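PDB 1W3W: annexin A8 from Homo sapiens, which binds calcium and phospholipids and acts as an anticoagulant by indirectly inhibiting the thromboplastin-specific complex of the blood coagulation cascade. Local coordinates for residues A[313-316]-A[317-321]; A[224-228]-A[229-233]; A[142-145]-A[146-150]; A[286-289]-A[290-294]; A[91-94]-A[95-98]. All blocks are in the same frame, centred on the assembly; numbering follows the deposited sequence.

Contact 1: residues A[313-316]-A[317-321]; sequences GDYK and NALLS
Asp314 and Asn317 reach each other through a water, which donates to Asp314 OD1 at 2.6 Å and accepts from Asn317 ND2 at 2.8 Å. Next to this bridge run the backbone bonds of the helix: Asn317 N gives to Gly313 O, Ala318 N to Asp314 O over 2.9 Å, Leu319 N to Tyr315 O and Leu320 N to Lys316 O. Gly313 has a positive phi, 73°, which glycine tolerates most easily. The Asn317 side chain leans back toward this first turn, CG lying beside its own backbone N and opposite the carbonyl carbon (chi1 -71°), which brings the amide to the water. An alanine here is likely to leave that water, and with it Asp314 OD1, without the amide that ties them to the next turn. The segments form most of helix 313-323, the last helix of annexin repeat 4, following helix 303-310, at whose end Asp310 is a ligand of the bound calcium. On the inner side of the helix Leu319 CD1 lies over one face of the Tyr315 ring, toward its rim, as a CH-pi contact 4.0 Å from the centroid. The tyrosine hydroxyl is hydrogen-bonded to Asp273 OD1, which lets a long aromatic residue be buried with its polar end satisfied, while Leu276 of helix 273-283 and Leu86 of helix 81-91 both pack on Leu319. Ala318, small enough to let helices come close, meets Leu86 and Ile45. Farther out, Lys316 and Leu320 run side by side, the lysine CD 3.8 Å from Leu320 CD1.

Contact 2: residues A[224-228]-A[229-233]; sequences ANKSI and EDSIK
Ser227 and Asp230 meet where an extended link gives way to a helix: the chain leaves helix 210-224 at Asn225 with positive phi (52°), runs extended through Lys226 and Ser227, and enters helix 228-235 of annexin repeat 3. Ser231 N bonds to Ser227 O and Ile232 N to Ile228 O, closing the first turns. Ser227 is the N-cap, and its OG accepts from Asp230 N at 3.2 Å; with chi1 at 68° the hydroxyl lies between backbone N and carbonyl carbon, the rotation that points it at the Asp230 amide. The return link of a capping box is here made through water, which accepts from Ser227 N and donates to Asp230 OD1 at 2.7 Å. A short serine suits the cap, and an acid three residues on probably suits the positive end of the helix. Glu229 folds back, its CG 3.5 Å from Ser227 OG and its OE1 beside Ile228 CG2; an alanine in its place would probably leave Ser227 CB and Ile228 CG2 without the neighbour that Glu229 CG and OE1 provide. Beta-branched Ile228 turns inward onto Phe217 and Tyr220, the latter also hydrogen-bonded through its OH to Ser231 OG. One turn along, Ile232 CD1 lies 4.1 Å from Ile228 CG1.

Contact 3: residues A[142-145]-A[146-150]; sequences SLEE and DIQAD
Leu143 and Ile147, and likewise Glu144 and Gln148, lie next to each other one helical turn apart at the start of helix 143-150. Four backbone hydrogen bonds join the segments: Asp146 N to Ser142 O, Ile147 N to Leu143 O at 3.0 Å, Gln148 N to Glu144 O and Ala149 N to Glu145 O. The last is the most bent of the four (145° at the hydrogen). At the N-cap, Ser142 OG accepts from Glu145 N at 3.0 Å, occupying an amide that no earlier turn of helix can serve; serine, short and able to accept, fits this place well. Among the polar side chains, Glu144 and Gln148 lie alongside each other and point the same way. Their carboxylate and amide planes stand nearly perpendicular, 88° apart, with OE1 of Glu144 3.4 Å from NE2 of Gln148. Asp146 looks elsewhere: its OD2 is hydrogen-bonded to Tyr135 OH and Ser141 OG, two hydroxyls that probably stabilise its negative charge. The apolar contact is made by branch ends, Leu143 CD1 meeting Ile147 CD1 at 3.9 Å. Leucine with CG anti to the backbone N (chi1 176°) sends its tip inward, and the isoleucine crosses it obliquely. In the helical bundle of annexin repeat 2 this apolar face is divided among its neighbours: Leu143 packs on Leu102 and Met106 of helix 96-107 and on Met132 of helix 125-139, while Ile147 reaches Ile116 and Leu120 of helix 113-122 and Leu163 of helix 153-163.

Contact 4: residues A[286-289]-A[290-294]; sequences IDLN and LIKCH
The N-terminal turn of helix 288-299, in annexin repeat 4, is opened by Asp287, whose side chain meets that of Ile291 one turn on. Asp287 holds the N-cap position, yet its carboxylate makes no capping bond. CG stands between backbone N and carbonyl carbon (chi1 62°), and the oxygens are taken by other helices: OD1 by a salt bridge to Arg283 NE, OD2 by a hydrogen bond from His255 ND1. An acid suits this buried place, probably because the Arg283 salt bridge, the His255 hydrogen bond and the positive end of the helix all favour its charge. Ile291 slips its CD1 to 3.4 Å from Asp287 OD1, giving the carboxylate an apolar neighbour, and packs on Phe258 and Leu262 of helix 254-266. In the backbone, Ile291 N bonds to Asp287 O at 2.9 Å, Lys292 N to Leu288 O, and Cys293 N to Asn289 O more loosely at 3.2 Å. Lys292 lays its aliphatic CD 3.5 Å from Leu288 O before its NZ reaches the carbonyls of Val323 and Ser325 near the C-terminus. Leu290 O takes two donors from one residue: His294 N, and from the opposite face of the carbonyl plane His294 ND1, 3.0 Å away, with the oxygen in the plane of the imidazole.

Contact 5: residues A[91-94]-A[95-98]; sequences MYPP and YRYE
Tyr92 and Tyr97 touch at the base of their side chains, at the linker that carries the chain from annexin repeat 1 into repeat 2, between helices 81-91 and 96-107. They meet CB to CB at 3.7 Å, and the rings then part. Tyr97, whose CG is turned away from its own backbone N (chi1 179°), swings toward Ile277 and Val281 of helix 273-283, whereas the ring of Tyr92 leans to Lys76 of helix 71-78. Pro93 and Pro94 are themselves extended, before the chain turns back at Tyr95; residues that restrict phi and offer no N-H suit such a linker. Pro94 sets its CB almost squarely above the centre of the Tyr95 ring, a CH-pi contact of 4.1 Å only 4° off the ring normal. Arg96 starts beside Pro93, its CD 4.3 Å from Pro93 CG, then bends at chi3, and its NE makes a salt bridge with Asp138 of helix 125-139. The backbone bends sharply at Tyr95, where a positive phi and a weak bond from Arg96 N to Pro94 O (2.9 Å) make a classic gamma turn; Tyr97 N bonds to Pro93 O at 3.0 Å, nearly along the C=O axis. Tyr95 is the N-cap, and Glu98, three residues on, curls back to it while its other oxygen, OE1, pairs with Arg123 NH2. The result is the side-chain-to-backbone half of a capping box, Tyr95 N giving to the syn side of Glu98 OE2 over 2.9 Å.

All five contacts are local and set helices going or carry them on. Contacts 1 and 4 share repeat 4, their nearest atoms about 7 Å apart, and contact 1 lies nearer the calcium site; contact 5 bridges repeats 1 and 2. Contacts 2 and 3 lie in repeats 3 and 2. All five are partly buried, but the centre of contact 5 lies nearest the centre of the chain, about 11 Å away, and that of contact 2 farthest out, at about 25 Å. Both contacts 2 and 3 use a serine cap, contact 5 a glutamate reaching back to the N-cap amide, while the capping-site aspartate of contact 4 serves other helices. Contacts 1 and 5 add CH-pi packing; contacts 1 and 2 also enlist water.

Contact 1: residues A[313-316]-A[317-321]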
loop_
_atom_site.group_PDB
_atom_site.type_symbol
_atom_site.label_atom_id
_atom_site.label_comp_id
_atom_site.label_asym_id
_atom_site.label_seq_id
_atom_site.Cartn_x
_atom_site.Cartn_y
_atom_site.Cartn_z
ATOM N N GLY A 313 -9.888 2.385 21.776
ATOM C CA GLY A 313 -11.159 1.694 21.648
ATOM C C GLY A 313 -11.088 0.370 20.905
ATOM O O GLY A 313 -10.062 -0.312 20.887
ATOM N N ASP A 314 -12.203 0.017 20.286
ATOM C CA ASP A 314 -12.300 -1.209 19.501
ATOM C C ASP A 314 -11.371 -1.184 18.274
ATOM O O ASP A 314 -10.852 -2.209 17.874
ATOM C CB ASP A 314 -13.746 -1.427 19.082
ATOM C CG ASP A 314 -14.654 -1.704 20.268
ATOM O OD1 ASP A 314 -14.287 -2.517 21.141
ATOM O OD2 ASP A 314 -15.742 -1.142 20.408
ATOM N N TYR A 315 -11.186 -0.008 17.690
ATOM C CA TYR A 315 -10.257 0.191 16.585
ATOM C C TYR A 315 -8.851 -0.241 16.982
ATOM O O TYR A 315 -8.245 -1.073 16.323
ATOM C CB TYR A 315 -10.289 1.665 16.209
ATOM C CG TYR A 315 -9.322 2.141 15.172
ATOM C CD1 TYR A 315 -9.188 1.493 13.946
ATOM C CD2 TYR A 315 -8.583 3.302 15.394
ATOM C CE1 TYR A 315 -8.302 1.966 12.988
ATOM C CE2 TYR A 315 -7.719 3.785 14.444
ATOM C CZ TYR A 315 -7.574 3.116 13.241
ATOM O OH TYR A 315 -6.712 3.645 12.316
ATOM N N LYS A 316 -8.356 0.301 18.087
ATOM C CA LYS A 316 -7.058 -0.090 18.630
ATOM C C LYS A 316 -6.941 -1.583 18.861
ATOM O O LYS A 316 -5.946 -2.191 18.495
ATOM C CB LYS A 316 -6.801 0.625 19.953
ATOM C CG LYS A 316 -5.446 0.343 20.560
ATOM C CD LYS A 316 -5.556 -0.031 22.010
ATOM C CE LYS A 316 -6.060 1.128 22.842
ATOM N NZ LYS A 316 -5.806 0.903 24.291
ATOM N N ASN A 317 -7.952 -2.176 19.475
ATOM C CA ASN A 317 -7.867 -3.578 19.834
ATOM C C ASN A 317 -7.885 -4.479 18.615
ATOM O O ASN A 317 -7.215 -5.504 18.597
ATOM C CB ASN A 317 -8.962 -3.949 20.822
ATOM C CG ASN A 317 -8.716 -3.353 22.201
ATOM O OD1 ASN A 317 -7.561 -3.195 22.632
ATOM N ND2 ASN A 317 -9.794 -2.999 22.890
ATOM N N ALA A 318 -8.622 -4.075 17.586
ATOM C CA ALA A 318 -8.632 -4.793 16.330
ATOM C C ALA A 318 -7.265 -4.680 15.642
ATOM O O ALA A 318 -6.765 -5.658 15.114
ATOM C CB ALA A 318 -9.735 -4.257 15.418
ATOM N N LEU A 319 -6.665 -3.494 15.632
ATOM C CA LEU A 319 -5.345 -3.327 15.006
ATOM C C LEU A 319 -4.310 -4.203 15.692
ATOM O O LEU A 319 -3.510 -4.867 15.025
ATOM C CB LEU A 319 -4.881 -1.877 15.034
ATOM C CG LEU A 319 -5.495 -0.923 14.010
ATOM C CD1 LEU A 319 -5.091 0.479 14.326
ATOM C CD2 LEU A 319 -5.059 -1.278 12.608
ATOM N N LEU A 320 -4.337 -4.220 17.024
ATOM C CA LEU A 320 -3.370 -5.002 17.790
ATOM C C LEU A 320 -3.579 -6.496 17.595
ATOM O O LEU A 320 -2.622 -7.239 17.571
ATOM C CB LEU A 320 -3.430 -4.623 19.287
ATOM C CG LEU A 320 -2.968 -3.205 19.645
ATOM C CD1 LEU A 320 -3.207 -2.900 21.147
ATOM C CD2 LEU A 320 -1.493 -3.022 19.319
ATOM N N SER A 321 -4.828 -6.933 17.431
ATOM C CA SER A 321 -5.138 -8.341 17.172
ATOM C C SER A 321 -4.535 -8.777 15.834
ATOM O O SER A 321 -3.965 -9.861 15.727
ATOM C CB SER A 321 -6.647 -8.567 17.205
ATOM O OG SER A 321 -6.981 -9.934 17.070
HETATM O O HOH W 1 -12.254 -3.866 21.975
#

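Contact 2: residues A[224-228]-A[229-233]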
loop_
_atom_site.group_PDB
_atom_site.type_symbol
_atom_site.label_atom_id
_atom_site.label_comp_id
_atom_site.label_asym_id
_atom_site.label_seq_id
_atom_site.Cartn_x
_atom_site.Cartn_y
_atom_site.Cartn_z
ATOM N N ALA A 224 28.675 11.067 -9.286
ATOM C CA ALA A 224 28.109 12.329 -8.838
ATOM C C ALA A 224 28.612 12.752 -7.458
ATOM O O ALA A 224 28.494 13.914 -7.108
ATOM C CB ALA A 224 26.590 12.251 -8.825
ATOM N N ASN A 225 29.163 11.814 -6.693
ATOM C CA ASN A 225 29.516 12.049 -5.284
ATOM C C ASN A 225 28.351 12.616 -4.495
ATOM O O ASN A 225 28.485 13.560 -3.711
ATOM C CB ASN A 225 30.752 12.944 -5.178
ATOM C CG ASN A 225 31.954 12.304 -5.822
ATOM O OD1 ASN A 225 32.366 11.212 -5.433
ATOM N ND2 ASN A 225 32.491 12.951 -6.839
ATOM N N LYS A 226 27.198 12.015 -4.743
ATOM C CA LYS A 226 25.946 12.376 -4.122
ATOM C C LYS A 226 25.030 11.145 -4.223
ATOM O O LYS A 226 25.006 10.470 -5.255
ATOM C CB LYS A 226 25.350 13.570 -4.869
ATOM C CG LYS A 226 24.353 14.380 -4.082
ATOM C CD LYS A 226 24.013 15.697 -4.796
ATOM C CE LYS A 226 23.594 16.778 -3.795
ATOM N NZ LYS A 226 22.482 17.628 -4.313
ATOM N N SER A 227 24.294 10.838 -3.160
ATOM C CA SER A 227 23.321 9.760 -3.205
ATOM C C SER A 227 22.173 10.152 -4.141
ATOM O O SER A 227 21.877 11.333 -4.315
ATOM C CB SER A 227 22.798 9.457 -1.803
ATOM O OG SER A 227 22.018 10.536 -1.314
ATOM N N ILE A 228 21.504 9.166 -4.714
ATOM C CA ILE A 228 20.357 9.443 -5.584
ATOM C C ILE A 228 19.211 10.124 -4.817
ATOM O O ILE A 228 18.545 10.994 -5.349
ATOM C CB ILE A 228 19.890 8.148 -6.331
ATOM C CG1 ILE A 228 18.960 8.487 -7.496
ATOM C CG2 ILE A 228 19.197 7.182 -5.417
ATOM C CD1 ILE A 228 19.645 9.184 -8.616
ATOM N N GLU A 229 19.014 9.746 -3.555
ATOM C CA GLU A 229 17.992 10.378 -2.726
ATOM C C GLU A 229 18.230 11.896 -2.516
ATOM O O GLU A 229 17.307 12.702 -2.692
ATOM C CB GLU A 229 17.781 9.634 -1.382
ATOM C CG GLU A 229 18.972 8.920 -0.767
ATOM C CD GLU A 229 19.186 7.488 -1.267
ATOM O OE1 GLU A 229 20.122 7.292 -2.074
ATOM O OE2 GLU A 229 18.450 6.554 -0.847
ATOM N N ASP A 230 19.459 12.274 -2.183
ATOM C CA ASP A 230 19.815 13.677 -1.991
ATOM C C ASP A 230 19.705 14.466 -3.296
ATOM O O ASP A 230 19.320 15.618 -3.272
ATOM C CB ASP A 230 21.214 13.821 -1.389
ATOM C CG ASP A 230 21.246 13.487 0.086
ATOM O OD1 ASP A 230 22.346 13.338 0.648
ATOM O OD2 ASP A 230 20.208 13.351 0.764
ATOM N N SER A 231 20.002 13.831 -4.426
ATOM C CA SER A 231 19.843 14.476 -5.725
ATOM C C SER A 231 18.386 14.746 -6.005
ATOM O O SER A 231 18.032 15.849 -6.353
ATOM C CB SER A 231 20.446 13.641 -6.837
ATOM O OG SER A 231 21.853 13.587 -6.687
ATOM N N ILE A 232 17.534 13.749 -5.813
ATOM C CA ILE A 232 16.087 13.937 -5.948
ATOM C C ILE A 232 15.566 15.032 -5.006
ATOM O O ILE A 232 14.753 15.859 -5.411
ATOM C CB ILE A 232 15.338 12.592 -5.714
ATOM C CG1 ILE A 232 15.641 11.622 -6.860
ATOM C CG2 ILE A 232 13.832 12.816 -5.613
ATOM C CD1 ILE A 232 15.356 10.196 -6.551
ATOM N N LYS A 233 16.032 15.046 -3.762
ATOM C CA LYS A 233 15.569 16.034 -2.773
ATOM C C LYS A 233 15.960 17.457 -3.154
ATOM O O LYS A 233 15.227 18.402 -2.856
ATOM C CB LYS A 233 16.127 15.741 -1.375
ATOM C CG LYS A 233 15.441 14.602 -0.635
ATOM C CD LYS A 233 16.047 14.401 0.750
ATOM C CE LYS A 233 15.578 13.112 1.385
ATOM N NZ LYS A 233 16.073 12.954 2.797
HETATM O O HOH W 2 24.625 12.692 -0.617
#

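Contact 3: residues A[142-145]-A[146-150]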
loop_
_atom_site.group_PDB
_atom_site.type_symbol
_atom_site.label_atom_id
_atom_site.label_comp_id
_atom_site.label_asym_id
_atom_site.label_seq_id
_atom_site.Cartn_x
_atom_site.Cartn_y
_atom_site.Cartn_z
ATOM N N SER A 142 -11.201 2.622 -16.899
ATOM C CA SER A 142 -9.828 2.164 -16.850
ATOM C C SER A 142 -9.071 2.986 -15.801
ATOM O O SER A 142 -9.250 4.200 -15.715
ATOM C CB SER A 142 -9.188 2.284 -18.233
ATOM O OG SER A 142 -7.898 2.840 -18.155
ATOM N N LEU A 143 -8.229 2.320 -15.012
ATOM C CA LEU A 143 -7.454 2.997 -13.972
ATOM C C LEU A 143 -6.515 4.016 -14.608
ATOM O O LEU A 143 -6.404 5.145 -14.156
ATOM C CB LEU A 143 -6.664 1.983 -13.127
ATOM C CG LEU A 143 -5.725 2.557 -12.059
ATOM C CD1 LEU A 143 -6.478 3.484 -11.128
ATOM C CD2 LEU A 143 -5.022 1.451 -11.277
ATOM N N GLU A 144 -5.861 3.612 -15.688
ATOM C CA GLU A 144 -4.931 4.480 -16.391
ATOM C C GLU A 144 -5.622 5.753 -16.932
ATOM O O GLU A 144 -5.069 6.847 -16.859
ATOM C CB GLU A 144 -4.250 3.672 -17.503
ATOM C CG GLU A 144 -3.949 4.429 -18.780
ATOM C CD GLU A 144 -2.873 3.749 -19.593
ATOM O OE1 GLU A 144 -2.101 4.475 -20.245
ATOM O OE2 GLU A 144 -2.786 2.501 -19.561
ATOM N N GLU A 145 -6.840 5.607 -17.446
ATOM C CA GLU A 145 -7.605 6.750 -17.964
ATOM C C GLU A 145 -8.050 7.707 -16.869
ATOM O O GLU A 145 -8.049 8.913 -17.073
ATOM C CB GLU A 145 -8.837 6.271 -18.737
ATOM C CG GLU A 145 -8.532 5.950 -20.191
ATOM C CD GLU A 145 -9.764 5.554 -20.981
ATOM O OE1 GLU A 145 -10.866 6.079 -20.691
ATOM O OE2 GLU A 145 -9.623 4.714 -21.893
ATOM N N ASP A 146 -8.433 7.171 -15.712
ATOM C CA ASP A 146 -8.825 7.997 -14.569
ATOM C C ASP A 146 -7.638 8.777 -14.029
ATOM O O ASP A 146 -7.772 9.958 -13.718
ATOM C CB ASP A 146 -9.457 7.158 -13.459
ATOM C CG ASP A 146 -10.899 6.783 -13.754
ATOM O OD1 ASP A 146 -11.459 7.272 -14.759
ATOM O OD2 ASP A 146 -11.561 6.006 -13.045
ATOM N N ILE A 147 -6.475 8.127 -13.941
ATOM C CA ILE A 147 -5.266 8.806 -13.487
ATOM C C ILE A 147 -4.873 9.920 -14.473
ATOM O O ILE A 147 -4.539 11.025 -14.051
ATOM C CB ILE A 147 -4.103 7.800 -13.240
ATOM C CG1 ILE A 147 -4.327 7.078 -11.910
ATOM C CG2 ILE A 147 -2.731 8.519 -13.245
ATOM C CD1 ILE A 147 -3.484 5.855 -11.723
ATOM N N GLN A 148 -4.947 9.629 -15.771
ATOM C CA GLN A 148 -4.676 10.618 -16.824
ATOM C C GLN A 148 -5.540 11.868 -16.694
ATOM O O GLN A 148 -5.061 12.979 -16.898
ATOM C CB GLN A 148 -4.916 10.021 -18.213
ATOM C CG GLN A 148 -3.726 9.293 -18.809
ATOM C CD GLN A 148 -4.055 8.615 -20.135
ATOM O OE1 GLN A 148 -5.024 9.040 -20.813
ATOM N NE2 GLN A 148 -3.339 7.655 -20.501
ATOM N N ALA A 149 -6.815 11.683 -16.367
ATOM C CA ALA A 149 -7.752 12.793 -16.277
ATOM C C ALA A 149 -7.606 13.560 -14.964
ATOM O O ALA A 149 -7.815 14.766 -14.925
ATOM C CB ALA A 149 -9.176 12.292 -16.434
ATOM N N ASP A 150 -7.230 12.869 -13.892
ATOM C CA ASP A 150 -7.249 13.467 -12.558
ATOM C C ASP A 150 -5.919 14.083 -12.100
ATOM O O ASP A 150 -5.900 14.879 -11.164
ATOM C CB ASP A 150 -7.697 12.428 -11.544
ATOM C CG ASP A 150 -8.135 13.039 -10.242
ATOM O OD1 ASP A 150 -9.006 13.940 -10.253
ATOM O OD2 ASP A 150 -7.656 12.680 -9.149
#

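Contact 4: residues A[286-289]-A[290-294]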
loop_
_atom_site.group_PDB
_atom_site.type_symbol
_atom_site.label_atom_id
_atom_site.label_comp_id
_atom_site.label_asym_id
_atom_site.label_seq_id
_atom_site.Cartn_x
_atom_site.Cartn_y
_atom_site.Cartn_z
ATOM N N ILE A 286 1.489 -10.936 3.776
ATOM C CA ILE A 286 2.692 -10.959 2.949
ATOM C C ILE A 286 3.943 -10.816 3.797
ATOM O O ILE A 286 4.771 -11.730 3.846
ATOM C CB ILE A 286 2.638 -9.862 1.884
ATOM C CG1 ILE A 286 1.395 -10.061 1.002
ATOM C CG2 ILE A 286 3.944 -9.860 1.024
ATOM C CD1 ILE A 286 1.107 -8.902 0.037
ATOM N N ASP A 287 4.090 -9.679 4.465
ATOM C CA ASP A 287 5.350 -9.388 5.146
ATOM C C ASP A 287 5.216 -8.536 6.402
ATOM O O ASP A 287 6.165 -7.851 6.797
ATOM C CB ASP A 287 6.329 -8.731 4.165
ATOM C CG ASP A 287 5.829 -7.407 3.638
ATOM O OD1 ASP A 287 4.633 -7.060 3.821
ATOM O OD2 ASP A 287 6.581 -6.640 3.006
ATOM N N LEU A 288 4.076 -8.626 7.073
ATOM C CA LEU A 288 3.873 -7.837 8.275
ATOM C C LEU A 288 4.897 -8.227 9.352
ATOM O O LEU A 288 5.364 -7.374 10.098
ATOM C CB LEU A 288 2.423 -7.962 8.778
ATOM C CG LEU A 288 2.014 -7.021 9.917
ATOM C CD1 LEU A 288 2.069 -5.579 9.515
ATOM C CD2 LEU A 288 0.620 -7.377 10.399
ATOM N N ASN A 289 5.277 -9.499 9.408
ATOM C CA ASN A 289 6.345 -9.937 10.336
ATOM C C ASN A 289 7.699 -9.202 10.099
ATOM O O ASN A 289 8.353 -8.759 11.043
ATOM C CB ASN A 289 6.520 -11.461 10.265
ATOM C CG ASN A 289 6.966 -11.952 8.865
ATOM O OD1 ASN A 289 6.467 -11.491 7.830
ATOM N ND2 ASN A 289 7.916 -12.889 8.845
ATOM N N LEU A 290 8.084 -9.040 8.835
ATOM C CA LEU A 290 9.305 -8.323 8.480
ATOM C C LEU A 290 9.168 -6.811 8.704
ATOM O O LEU A 290 10.113 -6.156 9.096
ATOM C CB LEU A 290 9.706 -8.622 7.026
ATOM C CG LEU A 290 10.122 -10.066 6.719
ATOM C CD1 LEU A 290 10.150 -10.315 5.227
ATOM C CD2 LEU A 290 11.510 -10.404 7.302
ATOM N N ILE A 291 7.980 -6.271 8.472
ATOM C CA ILE A 291 7.698 -4.879 8.732
ATOM C C ILE A 291 7.891 -4.596 10.237
ATOM O O ILE A 291 8.522 -3.610 10.611
ATOM C CB ILE A 291 6.274 -4.511 8.246
ATOM C CG1 ILE A 291 6.212 -4.569 6.705
ATOM C CG2 ILE A 291 5.888 -3.109 8.735
ATOM C CD1 ILE A 291 4.799 -4.472 6.096
ATOM N N LYS A 292 7.393 -5.489 11.084
ATOM C CA LYS A 292 7.508 -5.329 12.534
ATOM C C LYS A 292 8.971 -5.306 12.956
ATOM O O LYS A 292 9.369 -4.485 13.765
ATOM C CB LYS A 292 6.769 -6.451 13.255
ATOM C CG LYS A 292 5.242 -6.237 13.311
ATOM C CD LYS A 292 4.485 -7.564 13.494
ATOM C CE LYS A 292 4.619 -8.092 14.901
ATOM N NZ LYS A 292 3.913 -9.386 15.092
ATOM N N CYS A 293 9.761 -6.208 12.384
ATOM C CA CYS A 293 11.184 -6.293 12.675
ATOM C C CYS A 293 11.939 -5.029 12.250
ATOM O O CYS A 293 12.760 -4.473 13.015
ATOM C CB CYS A 293 11.761 -7.513 11.985
ATOM S SG CYS A 293 13.517 -7.729 12.272
ATOM N N HIS A 294 11.652 -4.574 11.031
ATOM C CA HIS A 294 12.269 -3.375 10.477
ATOM C C HIS A 294 11.883 -2.127 11.262
ATOM O O HIS A 294 12.721 -1.256 11.483
ATOM C CB HIS A 294 11.924 -3.201 8.990
ATOM C CG HIS A 294 12.827 -3.973 8.078
ATOM N ND1 HIS A 294 12.572 -5.274 7.704
ATOM C CD2 HIS A 294 14.006 -3.640 7.499
ATOM C CE1 HIS A 294 13.540 -5.703 6.913
ATOM N NE2 HIS A 294 14.423 -4.731 6.775
#

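Contact 5: residues A[91-94]-A[95-98]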
loop_
_atom_site.group_PDB
_atom_site.type_symbol
_atom_site.label_atom_id
_atom_site.label_comp_id
_atom_site.label_asym_id
_atom_site.label_seq_id
_atom_site.Cartn_x
_atom_site.Cartn_y
_atom_site.Cartn_z
ATOM N N MET A 91 -12.503 -7.210 4.811
ATOM C CA MET A 91 -13.451 -8.007 4.015
ATOM C C MET A 91 -13.219 -7.972 2.515
ATOM O O MET A 91 -13.753 -8.815 1.785
ATOM C CB MET A 91 -14.891 -7.562 4.300
ATOM C CG MET A 91 -15.382 -7.864 5.695
ATOM S SD MET A 91 -15.164 -9.596 6.223
ATOM C CE MET A 91 -16.005 -10.436 5.000
ATOM N N TYR A 92 -12.434 -7.013 2.038
ATOM C CA TYR A 92 -12.106 -6.958 0.622
ATOM C C TYR A 92 -11.050 -7.998 0.266
ATOM O O TYR A 92 -10.031 -8.127 0.953
ATOM C CB TYR A 92 -11.622 -5.553 0.209
ATOM C CG TYR A 92 -12.764 -4.611 -0.076
ATOM C CD1 TYR A 92 -13.449 -3.999 0.957
ATOM C CD2 TYR A 92 -13.170 -4.347 -1.373
ATOM C CE1 TYR A 92 -14.517 -3.147 0.711
ATOM C CE2 TYR A 92 -14.236 -3.490 -1.635
ATOM C CZ TYR A 92 -14.908 -2.902 -0.585
ATOM O OH TYR A 92 -15.974 -2.061 -0.815
ATOM N N PRO A 93 -11.260 -8.725 -0.827
ATOM C CA PRO A 93 -10.189 -9.575 -1.348
ATOM C C PRO A 93 -8.988 -8.709 -1.752
ATOM O O PRO A 93 -9.153 -7.519 -2.060
ATOM C CB PRO A 93 -10.816 -10.250 -2.579
ATOM C CG PRO A 93 -12.273 -10.016 -2.487
ATOM C CD PRO A 93 -12.478 -8.786 -1.655
ATOM N N PRO A 94 -7.798 -9.281 -1.766
ATOM C CA PRO A 94 -6.640 -8.583 -2.326
ATOM C C PRO A 94 -6.903 -8.115 -3.772
ATOM O O PRO A 94 -7.687 -8.737 -4.493
ATOM C CB PRO A 94 -5.533 -9.642 -2.292
ATOM C CG PRO A 94 -6.144 -10.874 -1.853
ATOM C CD PRO A 94 -7.462 -10.619 -1.268
ATOM N N TYR A 95 -6.282 -6.999 -4.148
ATOM C CA TYR A 95 -6.381 -6.398 -5.482
ATOM C C TYR A 95 -7.658 -5.609 -5.656
ATOM O O TYR A 95 -7.618 -4.456 -6.078
ATOM C CB TYR A 95 -6.163 -7.425 -6.620
ATOM C CG TYR A 95 -5.003 -8.345 -6.331
ATOM C CD1 TYR A 95 -3.802 -7.838 -5.838
ATOM C CD2 TYR A 95 -5.125 -9.725 -6.484
ATOM C CE1 TYR A 95 -2.748 -8.670 -5.527
ATOM C CE2 TYR A 95 -4.072 -10.565 -6.172
ATOM C CZ TYR A 95 -2.891 -10.032 -5.694
ATOM O OH TYR A 95 -1.844 -10.859 -5.382
ATOM N N ARG A 96 -8.787 -6.200 -5.322
ATOM C CA ARG A 96 -10.016 -5.440 -5.200
ATOM C C ARG A 96 -9.918 -4.392 -4.105
ATOM O O ARG A 96 -10.455 -3.300 -4.264
ATOM C CB ARG A 96 -11.207 -6.367 -4.948
ATOM C CG ARG A 96 -11.481 -7.270 -6.125
ATOM C CD ARG A 96 -12.858 -7.915 -6.135
ATOM N NE ARG A 96 -13.903 -6.936 -5.827
ATOM C CZ ARG A 96 -15.131 -7.237 -5.418
ATOM N NH1 ARG A 96 -15.514 -8.505 -5.271
ATOM N NH2 ARG A 96 -15.987 -6.257 -5.154
ATOM N N TYR A 97 -9.197 -4.691 -3.024
ATOM C CA TYR A 97 -8.999 -3.721 -1.952
ATOM C C TYR A 97 -8.256 -2.483 -2.440
ATOM O O TYR A 97 -8.703 -1.355 -2.225
ATOM C CB TYR A 97 -8.220 -4.342 -0.791
ATOM C CG TYR A 97 -7.975 -3.373 0.334
ATOM C CD1 TYR A 97 -9.018 -2.600 0.856
ATOM C CD2 TYR A 97 -6.713 -3.231 0.895
ATOM C CE1 TYR A 97 -8.797 -1.718 1.895
ATOM C CE2 TYR A 97 -6.494 -2.359 1.944
ATOM C CZ TYR A 97 -7.535 -1.596 2.434
ATOM O OH TYR A 97 -7.307 -0.716 3.473
ATOM N N GLU A 98 -7.120 -2.698 -3.098
ATOM C CA GLU A 98 -6.319 -1.598 -3.641
ATOM C C GLU A 98 -7.089 -0.788 -4.694
ATOM O O GLU A 98 -6.991 0.437 -4.738
ATOM C CB GLU A 98 -4.992 -2.111 -4.219
ATOM C CG GLU A 98 -3.982 -2.510 -3.156
ATOM C CD GLU A 98 -4.052 -3.980 -2.782
ATOM O OE1 GLU A 98 -3.051 -4.481 -2.253
ATOM O OE2 GLU A 98 -5.085 -4.643 -3.009
#